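Local coordinates for FERM, ARHGEF and pleckstrin domain-containing protein 2 (Mus musculus, PDB 6D2K) that activates RAC1 as a guanine nucleotide exchange factor, acts in semaphorin and integrin signalling, and is represented here by its FERM domain, at residues L95-E98 / Y99-Y102; F229-S232 / K233-K236; N272-K275 / I276-Y280. All coordinates share one frame; numbering follows the deposited sequence.

Interaction 1 (L95-E98 / Y99-Y102); sequences LQEE and YTRY
R101 folds back over the start of helix 98-113 and meets L95, E97 and E98 there. This helix opens the central lobe of the FERM domain, and E97 is its N-cap residue. The R101 side chain bends at the CG-CD bond (chi3 -69°), and this turns the guanidinium toward the N-terminal end. One face of the group then lies over E98 CA and E97 O. At its edge, R101 NH1 is 2.8 Å from L95 O, but the N-H points poorly at the oxygen and the bond is weak. At the other end, R101 NH2 donates to a water at 2.7 Å, and the same water donates to E98 OE1. The two charged groups are therefore bridged rather than paired, with E98 OE1 4.6 Å from R101 NH2.

E97 O receives the helical bond from R101 N at 3.2 Å and a weak bond from T100 N. The E97 carboxylate reaches the helix through water. Its chain bends at chi2 (-69°), and OE2 accepts a bond from a second water. That water accepts in turn from Y99 N at 2.9 Å, so the cap is made through solvent. Beneath the turn, L95 crosses T100 at about a right angle, with L95 CD1 3.6 Å from T100 CG2. T100 OG1 is hydrogen-bonded to E45, whose carboxylate also takes Q96 N and E97 N. E45 belongs to the N-terminal lobe, so this helix start is tied to that lobe.

E45 thus takes its N-H groups directly, just ahead of the helix, while E97 works through water. The nearby positive helix end would probably favour the charged form of both acids. The water bridge is likely to let R101 and E98 neutralise each other in part without touching.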
# COMPACT_ATOMS: atom_id res chain seq x y z
N LEU A 95 13.65 -7.46 5.40
CA LEU A 95 12.71 -8.57 5.40
C LEU A 95 13.47 -9.89 5.25
O LEU A 95 14.50 -9.95 4.58
CB LEU A 95 11.68 -8.42 4.28
CG LEU A 95 10.66 -7.29 4.42
CD1 LEU A 95 10.06 -6.98 3.06
CD2 LEU A 95 9.56 -7.67 5.42
N GLN A 96 12.97 -10.95 5.87
CA GLN A 96 13.73 -12.20 5.98
C GLN A 96 13.89 -13.01 4.70
O GLN A 96 14.88 -13.73 4.55
CB GLN A 96 13.12 -13.09 7.06
CG GLN A 96 13.00 -12.42 8.40
CD GLN A 96 14.04 -12.91 9.37
OE1 GLN A 96 13.73 -13.67 10.29
NE2 GLN A 96 15.29 -12.50 9.15
N GLU A 97 12.93 -12.91 3.79
CA GLU A 97 12.94 -13.72 2.58
C GLU A 97 13.09 -12.90 1.32
O GLU A 97 12.48 -11.83 1.20
CB GLU A 97 11.64 -14.53 2.47
CG GLU A 97 11.44 -15.53 3.58
CD GLU A 97 12.43 -16.67 3.51
OE1 GLU A 97 12.59 -17.38 4.52
OE2 GLU A 97 13.06 -16.86 2.44
N GLU A 98 13.88 -13.42 0.39
CA GLU A 98 14.00 -12.83 -0.94
C GLU A 98 12.61 -12.69 -1.57
O GLU A 98 12.32 -11.69 -2.21
CB GLU A 98 14.94 -13.68 -1.82
CG GLU A 98 15.14 -13.14 -3.23
CD GLU A 98 16.22 -13.88 -4.01
OE1 GLU A 98 17.36 -13.98 -3.49
OE2 GLU A 98 15.94 -14.34 -5.14
N TYR A 99 11.74 -13.67 -1.35
CA TYR A 99 10.42 -13.62 -1.97
C TYR A 99 9.61 -12.42 -1.47
O TYR A 99 8.91 -11.77 -2.24
CB TYR A 99 9.64 -14.92 -1.73
CG TYR A 99 8.29 -14.94 -2.40
CD1 TYR A 99 8.19 -14.94 -3.78
CD2 TYR A 99 7.13 -14.95 -1.65
CE1 TYR A 99 6.97 -14.95 -4.41
CE2 TYR A 99 5.89 -14.96 -2.27
CZ TYR A 99 5.82 -14.95 -3.63
OH TYR A 99 4.60 -14.97 -4.24
N THR A 100 9.72 -12.12 -0.18
CA THR A 100 8.98 -10.98 0.38
C THR A 100 9.54 -9.70 -0.23
O THR A 100 8.80 -8.78 -0.55
CB THR A 100 9.12 -10.89 1.90
OG1 THR A 100 8.96 -12.19 2.49
CG2 THR A 100 8.06 -9.95 2.49
N ARG A 101 10.87 -9.63 -0.38
CA ARG A 101 11.45 -8.42 -0.94
C ARG A 101 11.02 -8.24 -2.39
O ARG A 101 10.84 -7.11 -2.86
CB ARG A 101 12.98 -8.48 -0.84
CG ARG A 101 13.46 -8.52 0.60
CD ARG A 101 14.97 -8.30 0.70
NE ARG A 101 15.75 -9.41 0.16
CZ ARG A 101 16.11 -10.49 0.85
NH1 ARG A 101 15.73 -10.65 2.11
NH2 ARG A 101 16.85 -11.44 0.27
N TYR A 102 10.91 -9.36 -3.10
CA TYR A 102 10.37 -9.38 -4.47
C TYR A 102 8.94 -8.81 -4.49
O TYR A 102 8.64 -7.93 -5.30
CB TYR A 102 10.40 -10.81 -5.01
CG TYR A 102 9.52 -11.08 -6.21
CD1 TYR A 102 9.74 -10.44 -7.43
CD2 TYR A 102 8.47 -11.98 -6.13
CE1 TYR A 102 8.93 -10.69 -8.52
CE2 TYR A 102 7.66 -12.26 -7.22
CZ TYR A 102 7.90 -11.61 -8.42
OH TYR A 102 7.10 -11.87 -9.51
O HOH W 1 12.57 -16.31 -0.43
O HOH W 2 18.38 -11.88 -1.91

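Interaction 2 (F229-S232 / K233-K236); sequences FNWS and KVRK
R235 NH2 comes to 2.8 Å from S232 O, yet the pair is not a hydrogen bond, because the N-H points badly at the oxygen. The R235 chain is bent at chi2 and again at chi3 (98°), which curls the guanidinium back toward S232. K233 O lies over one face of the group, toward its rim. The S232 carbonyl approaches obliquely.

The backbone here makes a short 3-10 turn. K233 N donates to N230 O at 2.8 Å, and V234 N donates to W231 O at 3.1 Å. Each bond spans three residues. The turn joins strands 224-230 and 236-240, the outermost strands of the antiparallel sheet in the C-terminal PH-like lobe. Just after it, R235 and K236 both face K247 of strand 243-247, a classic beta bulge at the entry to the next strand.

V234 packs on F229, W231 and N230 O. Its CG2 is anti to its own carbonyl carbon, which sets this methyl 3.4 Å from N230 O. The same methyl faces F229 CB at 4.3 Å, and V234 also touches L248. V234 CB comes obliquely to the W231 ring, 4.3 Å from W231 CE3. The W231 indole is buried in the lobe, where NE1 bonds to S213 O and the ring meets H281 edge-to-face. The F229 side chain also reaches V219 and I246 of the sheet.

The rest of the contact is polar. N230 and K233 run side by side and point the same way, with N230 OD1 3.8 Å from K233 NZ. K233 CE lies 3.9 Å from N230 OD1.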
# COMPACT_ATOMS: atom_id res chain seq x y z
N PHE A 229 2.73 13.04 14.04
CA PHE A 229 2.35 12.74 15.41
C PHE A 229 2.94 11.37 15.72
O PHE A 229 2.31 10.34 15.50
CB PHE A 229 0.83 12.78 15.58
CG PHE A 229 0.21 14.08 15.14
CD1 PHE A 229 0.67 15.28 15.66
CD2 PHE A 229 -0.80 14.11 14.19
CE1 PHE A 229 0.13 16.48 15.24
CE2 PHE A 229 -1.34 15.30 13.77
CZ PHE A 229 -0.88 16.49 14.30
N ASN A 230 4.16 11.38 16.24
CA ASN A 230 4.87 10.15 16.54
C ASN A 230 4.11 9.28 17.52
O ASN A 230 3.47 9.78 18.44
CB ASN A 230 6.26 10.45 17.11
CG ASN A 230 7.04 11.41 16.25
OD1 ASN A 230 6.90 12.63 16.38
ND2 ASN A 230 7.88 10.87 15.37
N TRP A 231 4.21 7.97 17.35
CA TRP A 231 3.48 7.05 18.22
C TRP A 231 3.73 7.27 19.70
O TRP A 231 2.84 7.09 20.53
CB TRP A 231 3.76 5.59 17.83
CG TRP A 231 3.22 5.20 16.49
CD1 TRP A 231 3.94 4.76 15.41
CD2 TRP A 231 1.85 5.20 16.08
NE1 TRP A 231 3.10 4.49 14.35
CE2 TRP A 231 1.81 4.75 14.74
CE3 TRP A 231 0.66 5.55 16.72
CZ2 TRP A 231 0.61 4.64 14.04
CZ3 TRP A 231 -0.52 5.44 16.01
CH2 TRP A 231 -0.54 4.99 14.69
N SER A 232 4.96 7.67 20.03
CA SER A 232 5.31 7.87 21.43
C SER A 232 4.48 8.98 22.07
O SER A 232 4.33 9.01 23.29
CB SER A 232 6.81 8.17 21.57
OG SER A 232 7.16 9.38 20.94
N LYS A 233 3.92 9.87 21.25
CA LYS A 233 3.16 11.01 21.77
C LYS A 233 1.66 10.79 21.69
O LYS A 233 0.88 11.61 22.17
CB LYS A 233 3.51 12.29 21.01
CG LYS A 233 4.99 12.62 21.02
CD LYS A 233 5.30 13.80 20.11
CE LYS A 233 6.80 14.01 19.98
NZ LYS A 233 7.10 15.20 19.13
N VAL A 234 1.26 9.69 21.06
CA VAL A 234 -0.15 9.40 20.86
C VAL A 234 -0.68 8.55 22.00
O VAL A 234 -0.23 7.43 22.21
CB VAL A 234 -0.35 8.66 19.52
CG1 VAL A 234 -1.81 8.22 19.36
CG2 VAL A 234 0.08 9.54 18.36
N ARG A 235 -1.65 9.09 22.74
CA ARG A 235 -2.23 8.39 23.87
C ARG A 235 -3.44 7.56 23.47
O ARG A 235 -3.67 6.48 24.02
CB ARG A 235 -2.65 9.40 24.94
CG ARG A 235 -1.57 10.41 25.29
CD ARG A 235 -0.77 9.97 26.50
NE ARG A 235 0.48 9.32 26.12
CZ ARG A 235 1.62 9.97 25.93
NH1 ARG A 235 1.66 11.29 26.09
NH2 ARG A 235 2.71 9.31 25.58
N LYS A 236 -4.22 8.06 22.52
CA LYS A 236 -5.41 7.34 22.08
C LYS A 236 -5.88 7.82 20.71
O LYS A 236 -5.75 8.99 20.38
CB LYS A 236 -6.56 7.50 23.09
CG LYS A 236 -7.76 6.62 22.77
CD LYS A 236 -8.83 6.68 23.84
CE LYS A 236 -9.82 5.53 23.68
NZ LYS A 236 -10.96 5.61 24.65

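Interaction 3 (N272-K275 / I276-Y280); sequences NFWK and ICVEY
F273 and C277 pack tightly on the buried side of helix 267-284, the closing helix of the PH-like lobe. C277 SG stands over one face of the phenyl ring, 3.6 Å from its centroid, in a sulfur-aromatic contact. The sulfur lies toward the rim, nearest to F273 CZ. I276 CG2 reaches the same ring obliquely at CD1. The other neighbours of the phenyl ring include F244, met edge-to-face, H198 and L210. An alanine in place of F273 would remove the ring, so that C277 SG is likely to lose its aromatic partner and a gap to open beside F244.

W274 and V278, the next pair along, are themselves one turn apart and lie side by side. The indole CG is anti to the backbone N (chi1 175°), which places the ring so that V278 CG2 meets its face. That methyl sits over the five-membered ring, 3.9 Å from its centroid, a CH-pi contact. The indole NE1 bonds to L237 O.

K275 and E279 form a partly exposed flank, where the two side chains have little contact with each other. Their backbones share the bond from E279 N to K275 O at 2.9 Å. Each charged end is tied outside the helix, K275 NZ in a salt bridge with E64 and E279 OE1 in one with K86. E279 CG comes 3.3 Å from K275 O.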
# COMPACT_ATOMS: atom_id res chain seq x y z
N ASN A 272 -12.59 3.85 8.53
CA ASN A 272 -11.54 3.13 7.84
C ASN A 272 -10.16 3.69 8.13
O ASN A 272 -9.21 2.93 8.27
CB ASN A 272 -11.80 3.11 6.34
CG ASN A 272 -12.93 2.20 5.97
OD1 ASN A 272 -13.30 1.30 6.73
ND2 ASN A 272 -13.50 2.41 4.78
N PHE A 273 -10.03 5.01 8.21
CA PHE A 273 -8.74 5.60 8.57
C PHE A 273 -8.37 5.28 10.02
O PHE A 273 -7.22 4.95 10.32
CB PHE A 273 -8.69 7.11 8.34
CG PHE A 273 -7.33 7.71 8.60
CD1 PHE A 273 -6.24 7.31 7.86
CD2 PHE A 273 -7.14 8.65 9.60
CE1 PHE A 273 -4.97 7.84 8.11
CE2 PHE A 273 -5.88 9.18 9.85
CZ PHE A 273 -4.80 8.77 9.10
N TRP A 274 -9.34 5.39 10.92
CA TRP A 274 -9.11 4.99 12.29
C TRP A 274 -8.60 3.55 12.37
O TRP A 274 -7.65 3.26 13.09
CB TRP A 274 -10.41 5.15 13.10
CG TRP A 274 -10.31 4.65 14.50
CD1 TRP A 274 -9.77 5.30 15.59
CD2 TRP A 274 -10.78 3.39 14.99
NE1 TRP A 274 -9.87 4.50 16.71
CE2 TRP A 274 -10.49 3.33 16.37
CE3 TRP A 274 -11.43 2.31 14.39
CZ2 TRP A 274 -10.80 2.23 17.15
CZ3 TRP A 274 -11.74 1.21 15.17
CH2 TRP A 274 -11.44 1.19 16.54
N LYS A 275 -9.25 2.65 11.64
CA LYS A 275 -8.88 1.23 11.69
C LYS A 275 -7.43 1.02 11.26
O LYS A 275 -6.69 0.30 11.93
CB LYS A 275 -9.79 0.38 10.79
CG LYS A 275 -11.24 0.17 11.31
CD LYS A 275 -11.99 -0.81 10.40
CE LYS A 275 -13.36 -1.15 10.98
NZ LYS A 275 -14.13 -2.05 10.08
N ILE A 276 -7.02 1.64 10.16
CA ILE A 276 -5.65 1.41 9.67
C ILE A 276 -4.64 2.04 10.62
O ILE A 276 -3.54 1.51 10.80
CB ILE A 276 -5.44 1.87 8.20
CG1 ILE A 276 -4.08 1.37 7.67
CG2 ILE A 276 -5.48 3.37 8.09
CD1 ILE A 276 -3.95 -0.14 7.61
N CYS A 277 -5.00 3.15 11.27
CA CYS A 277 -4.10 3.74 12.26
C CYS A 277 -3.91 2.83 13.46
O CYS A 277 -2.79 2.61 13.92
CB CYS A 277 -4.58 5.10 12.73
SG CYS A 277 -4.44 6.42 11.54
N VAL A 278 -5.02 2.32 13.99
CA VAL A 278 -4.92 1.41 15.12
C VAL A 278 -4.10 0.17 14.74
O VAL A 278 -3.25 -0.28 15.51
CB VAL A 278 -6.31 1.00 15.63
CG1 VAL A 278 -6.17 -0.13 16.65
CG2 VAL A 278 -7.01 2.22 16.24
N GLU A 279 -4.33 -0.36 13.55
CA GLU A 279 -3.56 -1.52 13.11
C GLU A 279 -2.06 -1.23 12.96
O GLU A 279 -1.24 -2.07 13.34
CB GLU A 279 -4.17 -2.11 11.84
CG GLU A 279 -5.53 -2.75 12.10
CD GLU A 279 -6.16 -3.34 10.86
OE1 GLU A 279 -5.69 -3.03 9.75
OE2 GLU A 279 -7.13 -4.09 11.01
N TYR A 280 -1.72 -0.06 12.43
CA TYR A 280 -0.32 0.36 12.33
C TYR A 280 0.35 0.48 13.69
O TYR A 280 1.48 -0.00 13.89
CB TYR A 280 -0.20 1.69 11.55
CG TYR A 280 0.32 1.51 10.14
CD1 TYR A 280 1.64 1.78 9.82
CD2 TYR A 280 -0.51 1.06 9.12
CE1 TYR A 280 2.13 1.61 8.53
CE2 TYR A 280 -0.03 0.88 7.81
CZ TYR A 280 1.29 1.17 7.54
OH TYR A 280 1.79 1.00 6.24

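Overall arrangement
Interactions 2 and 3 belong to the PH-like lobe, and interaction 1 to the central lobe. The centres of 2 and 3 are about 14 Å apart, and W231 joins them. Its CH2 lies 3.4 Å from C277 O, and its CZ2 packs 3.9 Å from Y280 CB. The turn at 229-236 is thus anchored against the helix of 272-280. Interaction 1 stands apart, its centre about 30 Å from that of 2 and about 25 Å from that of 3. Interactions 1 and 3 each reach the N-terminal lobe, through E45 and E64 respectively. The exchange activity belongs to the DH domain, which is absent from this chain.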